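Local coordinates for gram-negative insecticidal protein (Chromobacterium piscinae, PDB 6FBM) that is an insecticidal protein of the MACPF and beta-tripod families that probably acts by forming pores in target-cell membranes, at residues C445-W457 with D466-V478. Numbering follows the deposited sequence.
Sequences CADVQTLQNRVWW and DVSLWQPGAAGAV
Gln-449 N and Thr-450 N both donate to Gly-473 O, a classic beta bulge; the Gln-449 bond, 2.8 Å from N to O, runs nearly straight out from the carbonyl, whereas Thr-450 N approaches from above its plane. The Gln-449 side chain reaches across to the loop that follows strand 468-473, where its OE1 accepts the N of Ala-475 at 2.8 Å, the second residue of the type II turn Ala-474 to Ala-477. Beyond the bulge, Gln-452 and Gln-471 exchange both backbone bonds as an antiparallel hydrogen-bonded pair, and a water bridges Thr-450 OG1 to Gln-471 O. The chain then turns a corner at Asn-453, whose side chain lies alongside that of Gln-471: ND2 donates to OE1 at 2.9 Å, with the amide planes 32° apart. Gln-471 NE2 is held in turn by Ser-480 O. Past the corner, Val-455 N donates to Leu-469 O, and Leu-469 N to Trp-456 O.

Arg-454 lays its CB over one face of the Trp-470 six-membered ring, a CH-pi contact 3.6 Å from the centroid, while Gln-452 O meets the ring edge. CG anti to the backbone N (chi1 -172°) and a bend at chi3 carry CD along this ring and the guanidinium over one face of Trp-457, where NH2 forms a salt bridge with Glu-339. Leu-451 CD2 packs against Trp-470 CB at 3.7 Å, and both side chains also touch Val-486 of strand 484-486. Val-448 straddles Pro-472 CB with its two methyls, and Trp-456 presents CE3 at its ring edge to Leu-469 CG, 4.0 Å away.

This hairpin of the C-terminal, probably beta-tripod, region is thus secured by amide bonds beside bulge and corner, while arginine methylenes and apolar side chains hold Trp-470.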
ATOM      1  N   CYS A 445      30.550 -43.369  37.394  1.00 23.99           N
ATOM      2  CA  CYS A 445      31.265 -44.147  38.392  1.00 24.21           C
ATOM      3  C   CYS A 445      30.325 -45.002  39.208  1.00 24.47           C
ATOM      4  O   CYS A 445      29.116 -44.735  39.287  1.00 24.87           O
ATOM      5  CB  CYS A 445      32.019 -43.221  39.334  1.00 25.25           C
ATOM      6  SG  CYS A 445      33.133 -42.083  38.505  1.00 24.14           S
ATOM      7  N   ALA A 446      30.915 -46.037  39.807  1.00 24.95           N
ATOM      8  CA  ALA A 446      30.262 -46.913  40.780  1.00 25.01           C
ATOM      9  C   ALA A 446      30.995 -46.778  42.109  1.00 24.78           C
ATOM     10  O   ALA A 446      32.229 -46.787  42.133  1.00 25.30           O
ATOM     11  CB  ALA A 446      30.315 -48.351  40.302  1.00 24.04           C
ATOM     12  N   ASP A 447      30.240 -46.675  43.204  1.00 24.06           N
ATOM     13  CA  ASP A 447      30.822 -46.673  44.556  1.00 25.05           C
ATOM     14  C   ASP A 447      31.734 -47.876  44.749  1.00 25.36           C
ATOM     15  O   ASP A 447      31.493 -48.948  44.176  1.00 24.58           O
ATOM     16  CB  ASP A 447      29.720 -46.729  45.630  1.00 24.64           C
ATOM     17  CG  ASP A 447      28.847 -45.487  45.649  1.00 24.91           C
ATOM     18  OD1 ASP A 447      29.301 -44.402  45.198  1.00 24.38           O
ATOM     19  OD2 ASP A 447      27.710 -45.610  46.149  1.00 24.36           O
ATOM     20  N   VAL A 448      32.788 -47.707  45.547  1.00 25.87           N
ATOM     21  CA  VAL A 448      33.720 -48.820  45.771  1.00 24.80           C
ATOM     22  C   VAL A 448      32.982 -49.933  46.532  1.00 24.30           C
ATOM     23  O   VAL A 448      32.244 -49.669  47.471  1.00 23.37           O
ATOM     24  CB  VAL A 448      35.006 -48.385  46.489  1.00 24.01           C
ATOM     25  CG1 VAL A 448      35.906 -49.576  46.757  1.00 23.72           C
ATOM     26  CG2 VAL A 448      35.763 -47.380  45.641  1.00 24.61           C
ATOM     27  N   GLN A 449      33.174 -51.166  46.062  1.00 25.39           N
ATOM     28  CA  GLN A 449      32.576 -52.359  46.659  1.00 26.13           C
ATOM     29  C   GLN A 449      33.627 -53.216  47.373  1.00 28.20           C
ATOM     30  O   GLN A 449      33.466 -53.551  48.548  1.00 31.64           O
ATOM     31  CB  GLN A 449      31.843 -53.158  45.593  1.00 23.90           C
ATOM     32  CG  GLN A 449      30.593 -52.451  45.113  1.00 23.06           C
ATOM     33  CD  GLN A 449      29.688 -53.332  44.290  1.00 24.22           C
ATOM     34  OE1 GLN A 449      30.136 -54.087  43.415  1.00 22.25           O
ATOM     35  NE2 GLN A 449      28.386 -53.261  44.591  1.00 24.87           N
ATOM     36  N   THR A 450      34.706 -53.530  46.663  1.00 28.50           N
ATOM     37  CA  THR A 450      35.806 -54.291  47.219  1.00 27.32           C
ATOM     38  C   THR A 450      37.061 -53.439  47.337  1.00 27.83           C
ATOM     39  O   THR A 450      37.218 -52.419  46.663  1.00 25.37           O
ATOM     40  CB  THR A 450      36.150 -55.466  46.313  1.00 28.31           C
ATOM     41  OG1 THR A 450      36.472 -54.970  45.008  1.00 31.91           O
ATOM     42  CG2 THR A 450      34.967 -56.419  46.215  1.00 30.82           C
ATOM     43  N   LEU A 451      37.950 -53.891  48.219  1.00 27.30           N
ATOM     44  CA  LEU A 451      39.302 -53.374  48.356  1.00 25.00           C
ATOM     45  C   LEU A 451      40.179 -54.620  48.478  1.00 25.31           C
ATOM     46  O   LEU A 451      40.075 -55.356  49.448  1.00 26.15           O
ATOM     47  CB  LEU A 451      39.407 -52.473  49.584  1.00 23.31           C
ATOM     48  CG  LEU A 451      38.763 -51.074  49.470  1.00 22.20           C
ATOM     49  CD1 LEU A 451      38.466 -50.444  50.823  1.00 20.66           C
ATOM     50  CD2 LEU A 451      39.650 -50.129  48.664  1.00 23.32           C
ATOM     51  N   GLN A 452      41.003 -54.866  47.456  1.00 26.45           N
ATOM     52  CA  GLN A 452      41.785 -56.113  47.320  1.00 25.53           C
ATOM     53  C   GLN A 452      43.235 -55.806  46.940  1.00 23.21           C
ATOM     54  O   GLN A 452      43.595 -54.649  46.742  1.00 23.25           O
ATOM     55  CB  GLN A 452      41.149 -57.004  46.247  1.00 25.55           C
ATOM     56  CG  GLN A 452      39.694 -57.344  46.521  1.00 25.85           C
ATOM     57  CD  GLN A 452      39.041 -58.152  45.393  1.00 26.14           C
ATOM     58  OE1 GLN A 452      39.658 -58.461  44.371  1.00 24.91           O
ATOM     59  NE2 GLN A 452      37.757 -58.463  45.576  1.00 25.40           N
ATOM     60  N   ASN A 453      44.059 -56.853  46.860  1.00 21.39           N
ATOM     61  CA  ASN A 453      45.449 -56.743  46.366  1.00 19.41           C
ATOM     62  C   ASN A 453      46.210 -55.582  46.954  1.00 17.91           C
ATOM     63  O   ASN A 453      46.737 -54.741  46.231  1.00 17.45           O
ATOM     64  CB  ASN A 453      45.481 -56.667  44.829  1.00 20.03           C
ATOM     65  CG  ASN A 453      44.815 -57.870  44.186  1.00 21.02           C
ATOM     66  OD1 ASN A 453      45.037 -59.016  44.614  1.00 20.42           O
ATOM     67  ND2 ASN A 453      43.973 -57.617  43.173  1.00 21.67           N
ATOM     68  N   ARG A 454      46.263 -55.543  48.285  1.00 17.11           N
ATOM     69  CA  ARG A 454      46.984 -54.498  49.014  1.00 16.43           C
ATOM     70  C   ARG A 454      48.319 -54.206  48.344  1.00 15.75           C
ATOM     71  O   ARG A 454      49.053 -55.125  47.977  1.00 14.63           O
ATOM     72  CB  ARG A 454      47.232 -54.928  50.453  1.00 16.47           C
ATOM     73  CG  ARG A 454      47.810 -53.847  51.366  1.00 17.53           C
ATOM     74  CD  ARG A 454      47.996 -54.384  52.764  1.00 18.40           C
ATOM     75  NE  ARG A 454      49.042 -55.406  52.786  1.00 19.90           N
ATOM     76  CZ  ARG A 454      50.349 -55.170  52.770  1.00 20.59           C
ATOM     77  NH1 ARG A 454      50.810 -53.923  52.749  1.00 21.20           N
ATOM     78  NH2 ARG A 454      51.200 -56.190  52.789  1.00 20.57           N
ATOM     79  N   VAL A 455      48.614 -52.929  48.164  1.00 15.61           N
ATOM     80  CA  VAL A 455      49.872 -52.515  47.573  1.00 15.71           C
ATOM     81  C   VAL A 455      50.936 -52.369  48.636  1.00 15.84           C
ATOM     82  O   VAL A 455      52.073 -52.794  48.428  1.00 15.18           O
ATOM     83  CB  VAL A 455      49.724 -51.175  46.836  1.00 16.11           C
ATOM     84  CG1 VAL A 455      51.068 -50.723  46.238  1.00 16.96           C
ATOM     85  CG2 VAL A 455      48.650 -51.290  45.749  1.00 15.89           C
ATOM     86  N   TRP A 456      50.564 -51.761  49.772  1.00 15.57           N
ATOM     87  CA  TRP A 456      51.526 -51.272  50.770  1.00 15.04           C
ATOM     88  C   TRP A 456      50.799 -50.771  52.026  1.00 16.70           C
ATOM     89  O   TRP A 456      49.608 -50.477  51.983  1.00 17.08           O
ATOM     90  CB  TRP A 456      52.322 -50.138  50.155  1.00 13.97           C
ATOM     91  CG  TRP A 456      53.381 -49.492  50.993  1.00 13.79           C
ATOM     92  CD1 TRP A 456      54.669 -49.871  51.085  1.00 13.12           C
ATOM     93  CD2 TRP A 456      53.254 -48.309  51.793  1.00 13.12           C
ATOM     94  NE1 TRP A 456      55.365 -49.016  51.893  1.00 13.02           N
ATOM     95  CE2 TRP A 456      54.517 -48.043  52.343  1.00 12.80           C
ATOM     96  CE3 TRP A 456      52.197 -47.448  52.086  1.00 13.51           C
ATOM     97  CZ2 TRP A 456      54.762 -46.957  53.183  1.00 12.57           C
ATOM     98  CZ3 TRP A 456      52.449 -46.353  52.925  1.00 13.36           C
ATOM     99  CH2 TRP A 456      53.717 -46.127  53.458  1.00 12.93           C
ATOM    100  N   TRP A 457      51.515 -50.760  53.143  1.00 17.89           N
ATOM    101  CA  TRP A 457      51.114 -50.078  54.373  1.00 19.38           C
ATOM    102  C   TRP A 457      52.370 -49.536  55.038  1.00 20.01           C
ATOM    103  O   TRP A 457      53.485 -49.922  54.681  1.00 20.96           O
ATOM    104  CB  TRP A 457      50.338 -50.967  55.371  1.00 20.60           C
ATOM    105  CG  TRP A 457      50.825 -52.389  55.546  1.00 21.23           C
ATOM    106  CD1 TRP A 457      52.112 -52.853  55.441  1.00 21.70           C
ATOM    107  CD2 TRP A 457      50.022 -53.531  55.890  1.00 23.30           C
ATOM    108  NE1 TRP A 457      52.154 -54.206  55.657  1.00 22.64           N
ATOM    109  CE2 TRP A 457      50.890 -54.654  55.938  1.00 23.46           C
ATOM    110  CE3 TRP A 457      48.655 -53.719  56.158  1.00 22.03           C
ATOM    111  CZ2 TRP A 457      50.432 -55.943  56.245  1.00 22.55           C
ATOM    112  CZ3 TRP A 457      48.205 -54.991  56.446  1.00 22.39           C
ATOM    113  CH2 TRP A 457      49.089 -56.095  56.482  1.00 22.64           C
ATOM    114  N   ASP A 466      48.045 -44.462  60.730  1.00 26.58           N
ATOM    115  CA  ASP A 466      48.324 -45.632  59.919  1.00 26.49           C
ATOM    116  C   ASP A 466      47.659 -45.493  58.551  1.00 25.61           C
ATOM    117  O   ASP A 466      46.685 -44.754  58.386  1.00 25.77           O
ATOM    118  CB  ASP A 466      47.780 -46.878  60.625  1.00 29.05           C
ATOM    119  CG  ASP A 466      48.417 -47.130  61.988  1.00 28.77           C
ATOM    120  OD1 ASP A 466      49.537 -46.607  62.274  1.00 30.65           O
ATOM    121  OD2 ASP A 466      47.783 -47.905  62.740  1.00 28.72           O
ATOM    122  N   VAL A 467      48.215 -46.200  57.563  1.00 24.60           N
ATOM    123  CA  VAL A 467      47.613 -46.267  56.227  1.00 20.78           C
ATOM    124  C   VAL A 467      47.960 -47.556  55.531  1.00 18.20           C
ATOM    125  O   VAL A 467      49.046 -48.089  55.715  1.00 16.38           O
ATOM    126  CB  VAL A 467      48.043 -45.070  55.346  1.00 20.34           C
ATOM    127  CG1 VAL A 467      49.501 -45.179  54.907  1.00 20.17           C
ATOM    128  CG2 VAL A 467      47.111 -44.904  54.155  1.00 19.57           C
ATOM    129  N   SER A 468      47.008 -48.038  54.739  1.00 17.39           N
ATOM    130  CA  SER A 468      47.203 -49.148  53.818  1.00 16.86           C
ATOM    131  C   SER A 468      46.604 -48.762  52.458  1.00 16.75           C
ATOM    132  O   SER A 468      45.492 -48.241  52.398  1.00 16.97           O
ATOM    133  CB  SER A 468      46.518 -50.415  54.340  1.00 17.10           C
ATOM    134  OG  SER A 468      46.901 -50.703  55.674  1.00 17.49           O
ATOM    135  N   LEU A 469      47.337 -49.043  51.387  1.00 16.00           N
ATOM    136  CA  LEU A 469      46.904 -48.747  50.031  1.00 16.13           C
ATOM    137  C   LEU A 469      46.305 -50.001  49.404  1.00 15.60           C
ATOM    138  O   LEU A 469      46.966 -51.026  49.288  1.00 15.34           O
ATOM    139  CB  LEU A 469      48.080 -48.240  49.196  1.00 15.63           C
ATOM    140  CG  LEU A 469      48.913 -47.141  49.826  1.00 15.79           C
ATOM    141  CD1 LEU A 469      49.970 -46.709  48.831  1.00 16.50           C
ATOM    142  CD2 LEU A 469      48.075 -45.948  50.277  1.00 15.38           C
ATOM    143  N   TRP A 470      45.053 -49.887  48.989  1.00 15.49           N
ATOM    144  CA  TRP A 470      44.269 -50.985  48.464  1.00 15.29           C
ATOM    145  C   TRP A 470      43.755 -50.642  47.071  1.00 16.02           C
ATOM    146  O   TRP A 470      43.521 -49.473  46.761  1.00 16.88           O
ATOM    147  CB  TRP A 470      43.077 -51.238  49.398  1.00 15.13           C
ATOM    148  CG  TRP A 470      43.451 -51.834  50.724  1.00 15.48           C
ATOM    149  CD1 TRP A 470      43.690 -51.162  51.900  1.00 15.96           C
ATOM    150  CD2 TRP A 470      43.639 -53.220  51.018  1.00 15.72           C
ATOM    151  NE1 TRP A 470      44.009 -52.050  52.895  1.00 16.12           N
ATOM    152  CE2 TRP A 470      43.986 -53.320  52.379  1.00 16.22           C
ATOM    153  CE3 TRP A 470      43.555 -54.391  50.258  1.00 16.32           C
ATOM    154  CZ2 TRP A 470      44.255 -54.553  52.997  1.00 16.20           C
ATOM    155  CZ3 TRP A 470      43.795 -55.628  50.882  1.00 16.56           C
ATOM    156  CH2 TRP A 470      44.144 -55.691  52.240  1.00 16.32           C
ATOM    157  N   GLN A 471      43.522 -51.674  46.267  1.00 16.51           N
ATOM    158  CA  GLN A 471      42.983 -51.526  44.918  1.00 16.97           C
ATOM    159  C   GLN A 471      41.460 -51.554  44.998  1.00 17.89           C
ATOM    160  O   GLN A 471      40.879 -52.570  45.418  1.00 18.17           O
ATOM    161  CB  GLN A 471      43.460 -52.690  44.043  1.00 17.15           C
ATOM    162  CG  GLN A 471      43.090 -52.603  42.569  1.00 17.36           C
ATOM    163  CD  GLN A 471      42.904 -53.958  41.867  1.00 17.42           C
ATOM    164  OE1 GLN A 471      42.874 -55.020  42.490  1.00 17.83           O
ATOM    165  NE2 GLN A 471      42.706 -53.908  40.582  1.00 16.52           N
ATOM    166  N   PRO A 472      40.794 -50.457  44.586  1.00 17.59           N
ATOM    167  CA  PRO A 472      39.345 -50.481  44.622  1.00 17.24           C
ATOM    168  C   PRO A 472      38.743 -51.257  43.426  1.00 18.28           C
ATOM    169  O   PRO A 472      39.407 -51.494  42.396  1.00 17.96           O
ATOM    170  CB  PRO A 472      38.994 -49.006  44.580  1.00 16.79           C
ATOM    171  CG  PRO A 472      40.046 -48.432  43.689  1.00 16.90           C
ATOM    172  CD  PRO A 472      41.295 -49.191  44.021  1.00 17.54           C
ATOM    173  N   GLY A 473      37.501 -51.679  43.594  1.00 18.84           N
ATOM    174  CA  GLY A 473      36.775 -52.404  42.555  1.00 19.91           C
ATOM    175  C   GLY A 473      35.267 -52.327  42.786  1.00 20.53           C
ATOM    176  O   GLY A 473      34.774 -52.068  43.898  1.00 19.54           O
ATOM    177  N   ALA A 474      34.536 -52.545  41.709  1.00 21.30           N
ATOM    178  CA  ALA A 474      33.098 -52.552  41.765  1.00 22.05           C
ATOM    179  C   ALA A 474      32.543 -53.437  40.669  1.00 23.54           C
ATOM    180  O   ALA A 474      33.234 -53.720  39.683  1.00 24.38           O
ATOM    181  CB  ALA A 474      32.577 -51.135  41.633  1.00 22.64           C
ATOM    182  N   ALA A 475      31.298 -53.883  40.851  1.00 23.82           N
ATOM    183  CA  ALA A 475      30.589 -54.621  39.808  1.00 23.31           C
ATOM    184  C   ALA A 475      30.448 -53.687  38.621  1.00 21.42           C
ATOM    185  O   ALA A 475      29.925 -52.590  38.764  1.00 20.95           O
ATOM    186  CB  ALA A 475      29.220 -55.075  40.302  1.00 24.39           C
ATOM    187  N   GLY A 476      30.964 -54.107  37.478  1.00 21.62           N
ATOM    188  CA  GLY A 476      30.883 -53.329  36.245  1.00 22.82           C
ATOM    189  C   GLY A 476      31.948 -52.248  36.003  1.00 23.36           C
ATOM    190  O   GLY A 476      32.025 -51.700  34.872  1.00 26.44           O
ATOM    191  N   ALA A 477      32.774 -51.944  37.014  1.00 21.52           N
ATOM    192  CA  ALA A 477      33.869 -50.991  36.848  1.00 20.89           C
ATOM    193  C   ALA A 477      35.111 -51.652  36.267  1.00 20.94           C
ATOM    194  O   ALA A 477      35.353 -52.833  36.480  1.00 23.09           O
ATOM    195  CB  ALA A 477      34.212 -50.327  38.169  1.00 20.96           C
ATOM    196  N   VAL A 478      35.905 -50.847  35.570  1.00 20.01           N
ATOM    197  CA  VAL A 478      37.153 -51.267  34.979  1.00 20.24           C
ATOM    198  C   VAL A 478      37.998 -51.758  36.139  1.00 19.98           C
ATOM    199  O   VAL A 478      37.964 -51.141  37.210  1.00 21.76           O
ATOM    200  CB  VAL A 478      37.864 -50.067  34.285  1.00 22.33           C
ATOM    201  CG1 VAL A 478      39.258 -50.431  33.760  1.00 24.10           C
ATOM    202  CG2 VAL A 478      37.008 -49.521  33.146  1.00 22.50           C
TER
HETATM  203  O   HOH W   1      39.142 -54.630  44.690  1.00 17.98           O